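PDB 4TUF: major extracellular endoglucanase from Xanthomonas campestris pv. campestris, which hydrolyses internal beta-1,4-glucosidic linkages in cellulose, lichenin and cereal beta-D-glucans through the glycoside hydrolase family 5 catalytic domain present here. Local coordinates for residues N315-D320 with D327-V332; V22-F27 with V47-L52; T222-P227 with L231-H236. All coordinates share one frame; numbering follows the deposited sequence. Where two conformers were deposited one is given.

How the interactions relate
Interactions 1 and 2 are neighbours, their centres about 12 Å apart, and touch: Asn315 OD1 sits 3.1 Å from Phe25 N, a probable hydrogen bond between the loop after strand 309-311 and the chain leaving strand 16-23. Both lie near the probable nucleophile Glu278, whose side chain is about 9 Å from that of Val22 and about 10 Å from that of Asn315. Interaction 3 sits across the chain's centre, about 26 Å from interaction 2 and 32 Å from interaction 1, centre to centre. It shares the barrel sheet with interaction 2. Along its strand, His236 hydrogen-bonds to Glu157, the probable proton donor, while the side chain of Leu233 lies about 7 Å from a bound dihydrogenphosphate.

Interaction 1: residues N315-D320 with D327-V332; sequences NPNSGD and DDWTSV
Asp328 OD1 accepts two backbone N-H groups, from Ser331 N at 3.0 Å and Thr330 N at 3.2 Å, and so closes the turn that carries Trp329 against Pro316. Both donors approach from the same face of the carboxylate, well above its plane. The Ser331 bond makes an Asx motif, the Thr330 bond an Asx turn, with Trp329 held in the bend.

The contact itself is a proline lying on an indole. Pro316 CD stands 3.7 Å over the centroid of the six-membered ring of Trp329, only 9° off the normal, which is a good CH-pi geometry. Pro316 CG covers the same face nearer the rim, 3.5 Å from Trp329 CE2. In Trp329 CG lies anti to the carbonyl carbon (chi1 -80°), which sets it beside the backbone N and brings the ring up to the proline.

Asn315 ND2 lies at the edge of the ring, in its plane and 3.7 Å from Trp329 CH2; the amide stands almost upright to the indole, at 81°. Its oxygen is taken by Phe25 N. Asn317 OD1 comes in obliquely, 3.9 Å from Trp329 CZ2, and Asp327 OD1 lies 3.9 Å from Pro316 CB, away from the indole.

Both segments belong to the long loop between strand 309-311 and helix 334-344. Trp329 also packs on Met45 of helix 42-51 and meets Trp38 edge-to-face, while its carbonyl bonds to Arg40, so the folded-back loop is fastened beside that helix.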
ATOM      1  N   ASN A 315       6.977  -1.417 -10.685  1.00 45.03           N
ATOM      2  CA  ASN A 315       6.806  -1.040 -12.074  1.00 51.15           C
ATOM      3  C   ASN A 315       7.344   0.341 -12.405  1.00 57.74           C
ATOM      4  O   ASN A 315       7.173   1.280 -11.643  1.00 60.00           O
ATOM      5  CB  ASN A 315       5.323  -1.097 -12.451  1.00 58.93           C
ATOM      6  CG  ASN A 315       4.558  -2.164 -11.691  1.00 65.94           C
ATOM      7  OD1 ASN A 315       4.409  -2.092 -10.479  1.00 67.95           O
ATOM      8  ND2 ASN A 315       4.069  -3.157 -12.409  1.00 68.29           N
ATOM      9  N   PRO A 316       7.974   0.455 -13.566  1.00 59.87           N
ATOM     10  CA  PRO A 316       8.430   1.724 -14.095  1.00 68.64           C
ATOM     11  C   PRO A 316       7.316   2.652 -14.474  1.00 79.12           C
ATOM     12  O   PRO A 316       7.468   3.855 -14.348  1.00 81.69           O
ATOM     13  CB  PRO A 316       9.179   1.314 -15.342  1.00 65.66           C
ATOM     14  CG  PRO A 316       8.752  -0.051 -15.621  1.00 53.96           C
ATOM     15  CD  PRO A 316       8.596  -0.642 -14.290  1.00 57.46           C
ATOM     16  N   ASN A 317       6.253   2.096 -15.039  1.00 83.88           N
ATOM     17  CA  ASN A 317       5.242   2.921 -15.651  1.00 99.47           C
ATOM     18  C   ASN A 317       4.255   3.422 -14.629  1.00107.24           C
ATOM     19  O   ASN A 317       3.050   3.225 -14.749  1.00110.79           O
ATOM     20  CB  ASN A 317       4.517   2.145 -16.747  1.00102.65           C
ATOM     21  CG  ASN A 317       3.765   0.951 -16.210  1.00 99.27           C
ATOM     22  OD1 ASN A 317       4.070   0.449 -15.137  1.00 99.64           O
ATOM     23  ND2 ASN A 317       2.775   0.493 -16.956  1.00 98.41           N
ATOM     24  N   SER A 318       4.783   4.119 -13.637  1.00108.31           N
ATOM     25  CA  SER A 318       3.953   4.842 -12.713  1.00109.51           C
ATOM     26  C   SER A 318       4.287   6.281 -12.991  1.00111.00           C
ATOM     27  O   SER A 318       5.442   6.682 -12.895  1.00115.06           O
ATOM     28  CB  SER A 318       4.294   4.474 -11.273  1.00 20.00           C
ATOM     29  OG  SER A 318       5.439   5.167 -10.815  1.00 20.00           O
ATOM     30  N   GLY A 319       3.281   7.067 -13.344  0.50107.45           N
ATOM     31  CA  GLY A 319       3.544   8.449 -13.662  0.50 97.78           C
ATOM     32  C   GLY A 319       4.056   9.135 -12.419  0.50 88.27           C
ATOM     33  O   GLY A 319       3.495   8.984 -11.334  0.50 81.90           O
ATOM     34  N   ASP A 320       5.118   9.907 -12.586  1.00 83.39           N
ATOM     35  CA  ASP A 320       5.617  10.776 -11.535  1.00 83.99           C
ATOM     36  C   ASP A 320       6.559  10.154 -10.516  1.00 89.69           C
ATOM     37  O   ASP A 320       7.067  10.873  -9.668  1.00 86.68           O
ATOM     38  CB  ASP A 320       4.453  11.457 -10.806  0.50 78.14           C
ATOM     39  N   ASP A 327      12.736   1.511 -17.687  1.00 48.78           N
ATOM     40  CA  ASP A 327      11.708   1.373 -18.713  1.00 49.15           C
ATOM     41  C   ASP A 327      11.893   0.129 -19.585  1.00 51.79           C
ATOM     42  O   ASP A 327      10.973  -0.267 -20.304  1.00 54.87           O
ATOM     43  CB  ASP A 327      11.676   2.627 -19.590  1.00 59.40           C
ATOM     44  CG  ASP A 327      11.455   3.895 -18.788  1.00 73.78           C
ATOM     45  OD1 ASP A 327      10.598   3.887 -17.876  1.00 77.90           O
ATOM     46  OD2 ASP A 327      12.146   4.899 -19.063  1.00 83.35           O
ATOM     47  N   ASP A 328      13.072  -0.487 -19.523  1.00 51.48           N
ATOM     48  CA  ASP A 328      13.329  -1.716 -20.273  1.00 50.29           C
ATOM     49  C   ASP A 328      12.798  -2.941 -19.528  1.00 51.07           C
ATOM     50  O   ASP A 328      12.886  -4.064 -20.021  1.00 55.46           O
ATOM     51  CB  ASP A 328      14.825  -1.882 -20.567  1.00 50.99           C
ATOM     52  CG  ASP A 328      15.688  -1.767 -19.321  1.00 60.94           C
ATOM     53  OD1 ASP A 328      15.142  -1.745 -18.195  1.00 62.82           O
ATOM     54  OD2 ASP A 328      16.926  -1.705 -19.470  1.00 57.55           O
ATOM     55  N   TRP A 329      12.269  -2.710 -18.330  1.00 48.09           N
ATOM     56  CA  TRP A 329      11.655  -3.752 -17.509  1.00 43.46           C
ATOM     57  C   TRP A 329      12.629  -4.835 -17.062  1.00 46.41           C
ATOM     58  O   TRP A 329      12.208  -5.891 -16.591  1.00 39.93           O
ATOM     59  CB  TRP A 329      10.484  -4.387 -18.259  1.00 42.74           C
ATOM     60  CG  TRP A 329       9.265  -3.555 -18.179  1.00 44.70           C
ATOM     61  CD1 TRP A 329       8.866  -2.590 -19.060  1.00 46.88           C
ATOM     62  CD2 TRP A 329       8.286  -3.584 -17.136  1.00 37.33           C
ATOM     63  NE1 TRP A 329       7.687  -2.022 -18.630  1.00 50.87           N
ATOM     64  CE2 TRP A 329       7.312  -2.615 -17.451  1.00 42.62           C
ATOM     65  CE3 TRP A 329       8.138  -4.336 -15.969  1.00 38.05           C
ATOM     66  CZ2 TRP A 329       6.207  -2.380 -16.639  1.00 44.05           C
ATOM     67  CZ3 TRP A 329       7.039  -4.102 -15.164  1.00 44.92           C
ATOM     68  CH2 TRP A 329       6.085  -3.134 -15.504  1.00 44.53           C
ATOM     69  N   THR A 330      13.927  -4.566 -17.193  1.00 42.84           N
ATOM     70  CA  THR A 330      14.942  -5.532 -16.798  1.00 44.10           C
ATOM     71  C   THR A 330      16.014  -4.916 -15.904  1.00 48.59           C
ATOM     72  O   THR A 330      16.549  -5.587 -15.026  1.00 51.82           O
ATOM     73  CB  THR A 330      15.622  -6.163 -18.029  1.00 56.84           C
ATOM     74  OG1 THR A 330      15.987  -5.136 -18.956  1.00 63.47           O
ATOM     75  CG2 THR A 330      14.679  -7.131 -18.717  1.00 55.20           C
ATOM     76  N   SER A 331      16.325  -3.643 -16.122  1.00 48.81           N
ATOM     77  CA  SER A 331      17.410  -2.987 -15.390  1.00 46.42           C
ATOM     78  C   SER A 331      16.940  -2.451 -14.037  1.00 52.19           C
ATOM     79  O   SER A 331      15.843  -1.902 -13.920  1.00 45.44           O
ATOM     80  CB  SER A 331      18.003  -1.854 -16.224  1.00 49.34           C
ATOM     81  OG  SER A 331      18.309  -2.294 -17.536  1.00 52.18           O
ATOM     82  N   VAL A 332      17.782  -2.605 -13.020  1.00 55.25           N
ATOM     83  CA  VAL A 332      17.413  -2.229 -11.660  1.00 41.72           C
ATOM     84  C   VAL A 332      18.086  -0.933 -11.210  1.00 43.03           C
ATOM     85  O   VAL A 332      19.291  -0.760 -11.357  1.00 52.45           O
ATOM     86  CB  VAL A 332      17.757  -3.359 -10.657  1.00 42.65           C
ATOM     87  CG1 VAL A 332      17.508  -2.905  -9.222  1.00 41.61           C
ATOM     88  CG2 VAL A 332      16.948  -4.604 -10.969  1.00 40.43           C
TER

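Interaction 2: residues V22-F27 with V47-L52; sequences VNVFGF and VQMQGL
The beta-alpha-beta unit made by strand 16-23, helix 42-51 and strand 56-61 is packed here by Met49, which reaches from the helix to Val22 of strand 16-23 and to Val24 just beyond it in the chain. The unit is part of the TIM barrel, in which helices pack on the outside of the sheet, and this one sends Met49 inward.

Val24 and Met49 meet tip to tip. Val24 CG2 lies 4.1 Å from Met49 SD and 4.2 Å from Met49 CE, so sulfur and terminal methyl share one valine branch. With chi1 at 78°, Met49 CG sits between the backbone N and the carbonyl carbon; the chain then runs straight before bending at its last torsion (chi3 82°), which brings CE, like SD, up to Val24 CG2. Val22 adds a looser touch, its CG1 4.4 Å from Met49 SD. The closest pair of CA atoms, Val22 CA and Met49 CA, is 8.9 Å apart, so side chains alone make the contact between the two segments.

Val57 of strand 56-61 packs against both Val24 and Met49, and Trp314 also touches Met49. No hydrogen bond crosses between the two segments. The sulfur serves as a soft apolar surface among buried methyls, and the contact depends on dispersion and exclusion of water, with no directional bond to fix it.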
ATOM      1  N   VAL A  22       7.369  -3.761  -1.412  1.00 28.67           N
ATOM      2  CA  VAL A  22       7.251  -2.941  -2.603  1.00 29.80           C
ATOM      3  C   VAL A  22       5.849  -3.136  -3.184  1.00 31.27           C
ATOM      4  O   VAL A  22       5.246  -4.193  -3.018  1.00 34.12           O
ATOM      5  CB  VAL A  22       8.342  -3.293  -3.645  1.00 38.10           C
ATOM      6  CG1 VAL A  22       8.139  -4.700  -4.186  1.00 35.14           C
ATOM      7  CG2 VAL A  22       8.373  -2.272  -4.777  1.00 40.52           C
ATOM      8  N   ASN A  23       5.320  -2.101  -3.831  1.00 35.45           N
ATOM      9  CA  ASN A  23       4.037  -2.184  -4.526  1.00 33.89           C
ATOM     10  C   ASN A  23       4.165  -2.761  -5.934  1.00 36.20           C
ATOM     11  O   ASN A  23       5.045  -2.361  -6.694  1.00 34.30           O
ATOM     12  CB  ASN A  23       3.394  -0.801  -4.616  1.00 35.71           C
ATOM     13  CG  ASN A  23       2.836  -0.324  -3.293  1.00 35.68           C
ATOM     14  OD1 ASN A  23       1.645  -0.491  -3.014  1.00 37.12           O
ATOM     15  ND2 ASN A  23       3.692   0.275  -2.467  1.00 26.34           N
ATOM     16  N   VAL A  24       3.277  -3.690  -6.276  1.00 30.59           N
ATOM     17  CA  VAL A  24       3.250  -4.296  -7.606  1.00 33.31           C
ATOM     18  C   VAL A  24       1.888  -4.064  -8.251  1.00 37.35           C
ATOM     19  O   VAL A  24       0.933  -4.771  -7.935  1.00 41.49           O
ATOM     20  CB  VAL A  24       3.525  -5.809  -7.548  1.00 33.07           C
ATOM     21  CG1 VAL A  24       3.554  -6.393  -8.953  1.00 36.42           C
ATOM     22  CG2 VAL A  24       4.833  -6.092  -6.817  1.00 34.39           C
ATOM     23  N   PHE A  25       1.782  -3.091  -9.154  1.00 33.79           N
ATOM     24  CA  PHE A  25       0.522  -2.661  -9.756  0.50 35.34           C
ATOM     25  C   PHE A  25       0.143  -3.446 -11.005  1.00 41.92           C
ATOM     26  O   PHE A  25       0.985  -4.114 -11.603  1.00 46.28           O
ATOM     27  CB  PHE A  25       0.595  -1.173 -10.120  0.50 33.43           C
ATOM     28  CG  PHE A  25       0.573  -0.256  -8.936  0.50 37.24           C
ATOM     29  CD1 PHE A  25       1.713  -0.036  -8.196  0.50 41.54           C
ATOM     30  CD2 PHE A  25      -0.596   0.387  -8.562  0.50 40.20           C
ATOM     31  CE1 PHE A  25       1.686   0.800  -7.103  0.50 43.62           C
ATOM     32  CE2 PHE A  25      -0.624   1.226  -7.472  0.50 36.66           C
ATOM     33  CZ  PHE A  25       0.519   1.436  -6.742  0.50 38.59           C
ATOM     34  N   GLY A  26      -1.109  -3.297 -11.425  1.00 41.09           N
ATOM     35  CA  GLY A  26      -1.603  -3.908 -12.638  1.00 40.23           C
ATOM     36  C   GLY A  26      -3.006  -4.452 -12.442  1.00 46.73           C
ATOM     37  O   GLY A  26      -3.902  -4.175 -13.242  1.00 50.77           O
ATOM     38  N   PHE A  27      -3.203  -5.214 -11.367  1.00 39.53           N
ATOM     39  CA  PHE A  27      -4.476  -5.889 -11.122  1.00 35.09           C
ATOM     40  C   PHE A  27      -5.619  -4.916 -10.828  1.00 40.62           C
ATOM     41  O   PHE A  27      -6.777  -5.325 -10.742  1.00 48.16           O
ATOM     42  CB  PHE A  27      -4.346  -6.885  -9.961  1.00 36.23           C
ATOM     43  CG  PHE A  27      -3.649  -8.169 -10.326  1.00 42.61           C
ATOM     44  CD1 PHE A  27      -4.276  -9.111 -11.125  1.00 45.42           C
ATOM     45  CD2 PHE A  27      -2.373  -8.442  -9.856  1.00 42.07           C
ATOM     46  CE1 PHE A  27      -3.641 -10.291 -11.461  1.00 42.99           C
ATOM     47  CE2 PHE A  27      -1.733  -9.620 -10.187  1.00 40.72           C
ATOM     48  CZ  PHE A  27      -2.367 -10.547 -10.991  1.00 42.46           C
ATOM     49  N   VAL A  47      10.788 -13.784  -9.050  1.00 47.31           N
ATOM     50  CA  VAL A  47      12.071 -14.335  -8.633  1.00 44.97           C
ATOM     51  C   VAL A  47      13.106 -13.229  -8.474  1.00 48.07           C
ATOM     52  O   VAL A  47      13.916 -13.249  -7.545  1.00 54.22           O
ATOM     53  CB  VAL A  47      12.579 -15.389  -9.651  1.00 44.87           C
ATOM     54  CG1 VAL A  47      14.079 -15.618  -9.514  1.00 48.54           C
ATOM     55  CG2 VAL A  47      11.817 -16.693  -9.492  1.00 45.14           C
ATOM     56  N   GLN A  48      13.055 -12.249  -9.372  1.00 49.47           N
ATOM     57  CA  GLN A  48      14.021 -11.158  -9.358  1.00 49.54           C
ATOM     58  C   GLN A  48      13.817 -10.212  -8.182  1.00 48.42           C
ATOM     59  O   GLN A  48      14.782  -9.762  -7.571  1.00 56.11           O
ATOM     60  CB  GLN A  48      13.959 -10.357 -10.654  1.00 43.43           C
ATOM     61  CG  GLN A  48      15.086  -9.350 -10.762  1.00 45.54           C
ATOM     62  CD  GLN A  48      15.028  -8.528 -12.023  1.00 46.52           C
ATOM     63  OE1 GLN A  48      13.985  -8.436 -12.672  1.00 44.19           O
ATOM     64  NE2 GLN A  48      16.158  -7.917 -12.382  1.00 47.31           N
ATOM     65  N   MET A  49      12.564  -9.905  -7.866  1.00 41.43           N
ATOM     66  CA  MET A  49      12.299  -8.915  -6.838  1.00 46.53           C
ATOM     67  C   MET A  49      12.578  -9.496  -5.455  1.00 48.34           C
ATOM     68  O   MET A  49      12.881  -8.759  -4.521  1.00 54.44           O
ATOM     69  CB  MET A  49      10.862  -8.374  -6.944  1.00 47.59           C
ATOM     70  CG  MET A  49       9.758  -9.255  -6.412  1.00 50.57           C
ATOM     71  SD  MET A  49       8.155  -8.427  -6.553  1.00 55.69           S
ATOM     72  CE  MET A  49       7.723  -8.749  -8.260  1.00 33.74           C
ATOM     73  N   GLN A  50      12.511 -10.815  -5.322  1.00 48.03           N
ATOM     74  CA  GLN A  50      12.879 -11.425  -4.052  1.00 48.42           C
ATOM     75  C   GLN A  50      14.393 -11.405  -3.900  1.00 51.31           C
ATOM     76  O   GLN A  50      14.910 -11.224  -2.798  1.00 51.07           O
ATOM     77  CB  GLN A  50      12.350 -12.855  -3.936  1.00 40.63           C
ATOM     78  CG  GLN A  50      12.595 -13.467  -2.564  1.00 41.54           C
ATOM     79  CD  GLN A  50      12.020 -14.860  -2.420  1.00 47.87           C
ATOM     80  OE1 GLN A  50      12.240 -15.733  -3.263  1.00 44.80           O
ATOM     81  NE2 GLN A  50      11.277 -15.077  -1.343  1.00 51.50           N
ATOM     82  N   GLY A  51      15.094 -11.582  -5.018  1.00 51.88           N
ATOM     83  CA  GLY A  51      16.546 -11.602  -5.028  1.00 50.73           C
ATOM     84  C   GLY A  51      17.186 -10.273  -4.671  1.00 50.50           C
ATOM     85  O   GLY A  51      18.331 -10.235  -4.224  1.00 49.68           O
ATOM     86  N   LEU A  52      16.454  -9.182  -4.869  1.00 44.92           N
ATOM     87  CA  LEU A  52      16.970  -7.854  -4.558  1.00 45.36           C
ATOM     88  C   LEU A  52      16.902  -7.589  -3.064  1.00 46.48           C
ATOM     89  O   LEU A  52      17.562  -6.682  -2.552  1.00 46.15           O
ATOM     90  CB  LEU A  52      16.196  -6.777  -5.312  1.00 43.84           C
ATOM     91  CG  LEU A  52      16.311  -6.794  -6.835  1.00 44.40           C
ATOM     92  CD1 LEU A  52      15.255  -5.886  -7.437  1.00 42.72           C
ATOM     93  CD2 LEU A  52      17.700  -6.376  -7.280  1.00 46.96           C
TER

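Interaction 3: residues T222-P227 with L231-H236; sequences TPLNIP and LLLAPH
No aromatic ring or planar amide stacks in this contact; Leu224, Ile226 and Leu231 meet through branched apolar chains, and there are no faces or edges to pair. Leu231 is the common partner. Its CG is anti to the backbone N (chi1 175°), which sends the two methyls out to the loop: Leu224 CD1 meets both Leu231 CD1 and Leu231 CD2, each at 4.1 Å, and Leu231 CD1 also touches Ile226 CD1 at 4.2 Å. Closer to the backbone, Ile226 CG2 rests 4.0 Å from Leu231 CB. Each of the two loop side chains crosses that of Leu231 at about a right angle. Leu233, two residues along the strand, adds its CD2 at 4.4 Å from Leu224 CD1.

An inverse gamma turn centred on Asn225 puts Leu224 and Ile226, on either side of it in sequence, toward the strand. Near the strand's start a weak backbone hydrogen bond, Leu231 N to Pro227 O at 3.1 Å, ties the two segments together.

Ile226 and Leu231 both touch Val195 of strand 192-195, and Ile226 and Pro227 lean on helix 173-187. No regular helix lies between strands 192-195 and 231-238, so an extended loop packs outside strand 231-238 of the TIM barrel and against helix 173-187.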
ATOM      1  N   THR A 222     -10.381  10.397  17.930  1.00 52.31           N
ATOM      2  CA  THR A 222     -11.357   9.357  17.640  1.00 44.49           C
ATOM      3  C   THR A 222     -10.676   8.028  17.360  1.00 38.93           C
ATOM      4  O   THR A 222     -10.336   7.724  16.218  1.00 35.28           O
ATOM      5  CB  THR A 222     -12.241   9.738  16.430  1.00 44.14           C
ATOM      6  OG1 THR A 222     -12.699  11.091  16.569  1.00 55.07           O
ATOM      7  CG2 THR A 222     -13.436   8.813  16.334  1.00 41.73           C
ATOM      8  N   PRO A 223     -10.475   7.225  18.407  1.00 39.55           N
ATOM      9  CA  PRO A 223      -9.890   5.888  18.283  1.00 37.16           C
ATOM     10  C   PRO A 223     -10.692   4.991  17.343  1.00 39.24           C
ATOM     11  O   PRO A 223     -11.907   5.138  17.229  1.00 40.50           O
ATOM     12  CB  PRO A 223      -9.942   5.347  19.713  1.00 31.13           C
ATOM     13  CG  PRO A 223     -10.024   6.546  20.574  1.00 39.50           C
ATOM     14  CD  PRO A 223     -10.811   7.555  19.799  1.00 41.08           C
ATOM     15  N   LEU A 224     -10.005   4.073  16.676  1.00 40.95           N
ATOM     16  CA  LEU A 224     -10.654   3.106  15.803  1.00 40.09           C
ATOM     17  C   LEU A 224     -11.168   1.912  16.599  1.00 42.10           C
ATOM     18  O   LEU A 224     -10.452   1.367  17.437  1.00 44.08           O
ATOM     19  CB  LEU A 224      -9.682   2.634  14.721  1.00 34.88           C
ATOM     20  CG  LEU A 224      -9.344   3.675  13.660  1.00 35.76           C
ATOM     21  CD1 LEU A 224      -8.169   3.210  12.813  1.00 33.00           C
ATOM     22  CD2 LEU A 224     -10.571   3.949  12.794  1.00 33.60           C
ATOM     23  N   ASN A 225     -12.405   1.506  16.336  1.00 40.12           N
ATOM     24  CA  ASN A 225     -12.946   0.304  16.953  1.00 38.23           C
ATOM     25  C   ASN A 225     -12.526  -0.930  16.157  1.00 46.46           C
ATOM     26  O   ASN A 225     -13.355  -1.630  15.572  1.00 48.15           O
ATOM     27  CB  ASN A 225     -14.464   0.387  17.054  1.00 44.13           C
ATOM     28  CG  ASN A 225     -15.047  -0.697  17.931  1.00 52.30           C
ATOM     29  OD1 ASN A 225     -14.315  -1.456  18.571  1.00 58.17           O
ATOM     30  ND2 ASN A 225     -16.370  -0.771  17.977  1.00 52.04           N
ATOM     31  N   ILE A 226     -11.216  -1.157  16.130  1.00 41.62           N
ATOM     32  CA  ILE A 226     -10.588  -2.275  15.442  1.00 29.44           C
ATOM     33  C   ILE A 226      -9.630  -2.912  16.442  1.00 32.33           C
ATOM     34  O   ILE A 226      -8.910  -2.188  17.133  1.00 41.45           O
ATOM     35  CB  ILE A 226      -9.825  -1.811  14.178  1.00 29.88           C
ATOM     36  CG1 ILE A 226     -10.778  -1.160  13.179  1.00 30.98           C
ATOM     37  CG2 ILE A 226      -9.074  -2.966  13.509  1.00 26.50           C
ATOM     38  CD1 ILE A 226     -10.094  -0.739  11.892  1.00 30.93           C
ATOM     39  N   PRO A 227      -9.625  -4.256  16.543  1.00 32.74           N
ATOM     40  CA  PRO A 227      -8.797  -4.934  17.553  1.00 30.63           C
ATOM     41  C   PRO A 227      -7.343  -4.476  17.530  1.00 37.38           C
ATOM     42  O   PRO A 227      -6.746  -4.378  16.462  1.00 39.36           O
ATOM     43  CB  PRO A 227      -8.910  -6.411  17.166  1.00 27.73           C
ATOM     44  CG  PRO A 227     -10.241  -6.515  16.500  1.00 29.60           C
ATOM     45  CD  PRO A 227     -10.426  -5.214  15.755  1.00 33.08           C
ATOM     46  N   LEU A 231      -4.776  -4.198  14.097  1.00 33.08           N
ATOM     47  CA  LEU A 231      -4.748  -2.893  13.440  1.00 29.37           C
ATOM     48  C   LEU A 231      -3.349  -2.468  13.027  1.00 33.21           C
ATOM     49  O   LEU A 231      -2.450  -2.330  13.855  1.00 35.67           O
ATOM     50  CB  LEU A 231      -5.352  -1.825  14.342  1.00 33.12           C
ATOM     51  CG  LEU A 231      -5.252  -0.403  13.791  1.00 34.50           C
ATOM     52  CD1 LEU A 231      -5.999  -0.260  12.466  1.00 32.01           C
ATOM     53  CD2 LEU A 231      -5.770   0.582  14.817  1.00 36.28           C
ATOM     54  N   LEU A 232      -3.183  -2.251  11.730  1.00 37.07           N
ATOM     55  CA  LEU A 232      -1.919  -1.805  11.169  1.00 34.28           C
ATOM     56  C   LEU A 232      -2.165  -0.481  10.457  1.00 40.29           C
ATOM     57  O   LEU A 232      -2.972  -0.417   9.531  1.00 47.60           O
ATOM     58  CB  LEU A 232      -1.360  -2.865  10.215  1.00 27.89           C
ATOM     59  CG  LEU A 232      -0.079  -2.609   9.419  1.00 39.08           C
ATOM     60  CD1 LEU A 232       1.145  -2.490  10.325  1.00 42.12           C
ATOM     61  CD2 LEU A 232       0.116  -3.721   8.394  1.00 36.15           C
ATOM     62  N   LEU A 233      -1.509   0.584  10.907  1.00 32.28           N
ATOM     63  CA  LEU A 233      -1.691   1.890  10.282  1.00 29.81           C
ATOM     64  C   LEU A 233      -0.724   2.033   9.111  1.00 39.47           C
ATOM     65  O   LEU A 233       0.473   1.741   9.237  1.00 36.73           O
ATOM     66  CB  LEU A 233      -1.477   3.013  11.292  1.00 37.16           C
ATOM     67  CG  LEU A 233      -2.402   3.110  12.507  1.00 36.82           C
ATOM     68  CD1 LEU A 233      -1.919   4.230  13.405  1.00 38.52           C
ATOM     69  CD2 LEU A 233      -3.845   3.354  12.091  1.00 31.47           C
ATOM     70  N   ALA A 234      -1.239   2.476   7.968  1.00 39.04           N
ATOM     71  CA  ALA A 234      -0.444   2.471   6.744  1.00 36.88           C
ATOM     72  C   ALA A 234      -0.649   3.715   5.881  1.00 37.08           C
ATOM     73  O   ALA A 234      -1.128   3.615   4.757  1.00 44.09           O
ATOM     74  CB  ALA A 234      -0.759   1.217   5.933  1.00 33.67           C
ATOM     75  N   PRO A 235      -0.264   4.890   6.391  1.00 33.10           N
ATOM     76  CA  PRO A 235      -0.460   6.095   5.587  1.00 32.62           C
ATOM     77  C   PRO A 235       0.482   6.137   4.388  1.00 39.89           C
ATOM     78  O   PRO A 235       1.409   5.330   4.292  1.00 43.01           O
ATOM     79  CB  PRO A 235      -0.139   7.221   6.567  1.00 26.08           C
ATOM     80  CG  PRO A 235       0.854   6.618   7.489  1.00 26.01           C
ATOM     81  CD  PRO A 235       0.442   5.181   7.652  1.00 31.14           C
ATOM     82  N   HIS A 236       0.234   7.073   3.483  1.00 32.47           N
ATOM     83  CA  HIS A 236       1.112   7.292   2.350  1.00 31.32           C
ATOM     84  C   HIS A 236       1.812   8.636   2.503  1.00 34.46           C
ATOM     85  O   HIS A 236       1.297   9.546   3.154  1.00 38.14           O
ATOM     86  CB  HIS A 236       0.327   7.257   1.037  1.00 27.37           C
ATOM     87  CG  HIS A 236      -0.341   5.947   0.761  1.00 34.10           C
ATOM     88  ND1 HIS A 236      -0.939   5.660  -0.448  1.00 30.09           N
ATOM     89  CD2 HIS A 236      -0.504   4.845   1.533  1.00 31.47           C
ATOM     90  CE1 HIS A 236      -1.447   4.440  -0.406  1.00 39.40           C
ATOM     91  NE2 HIS A 236      -1.196   3.924   0.784  1.00 34.77           N
TER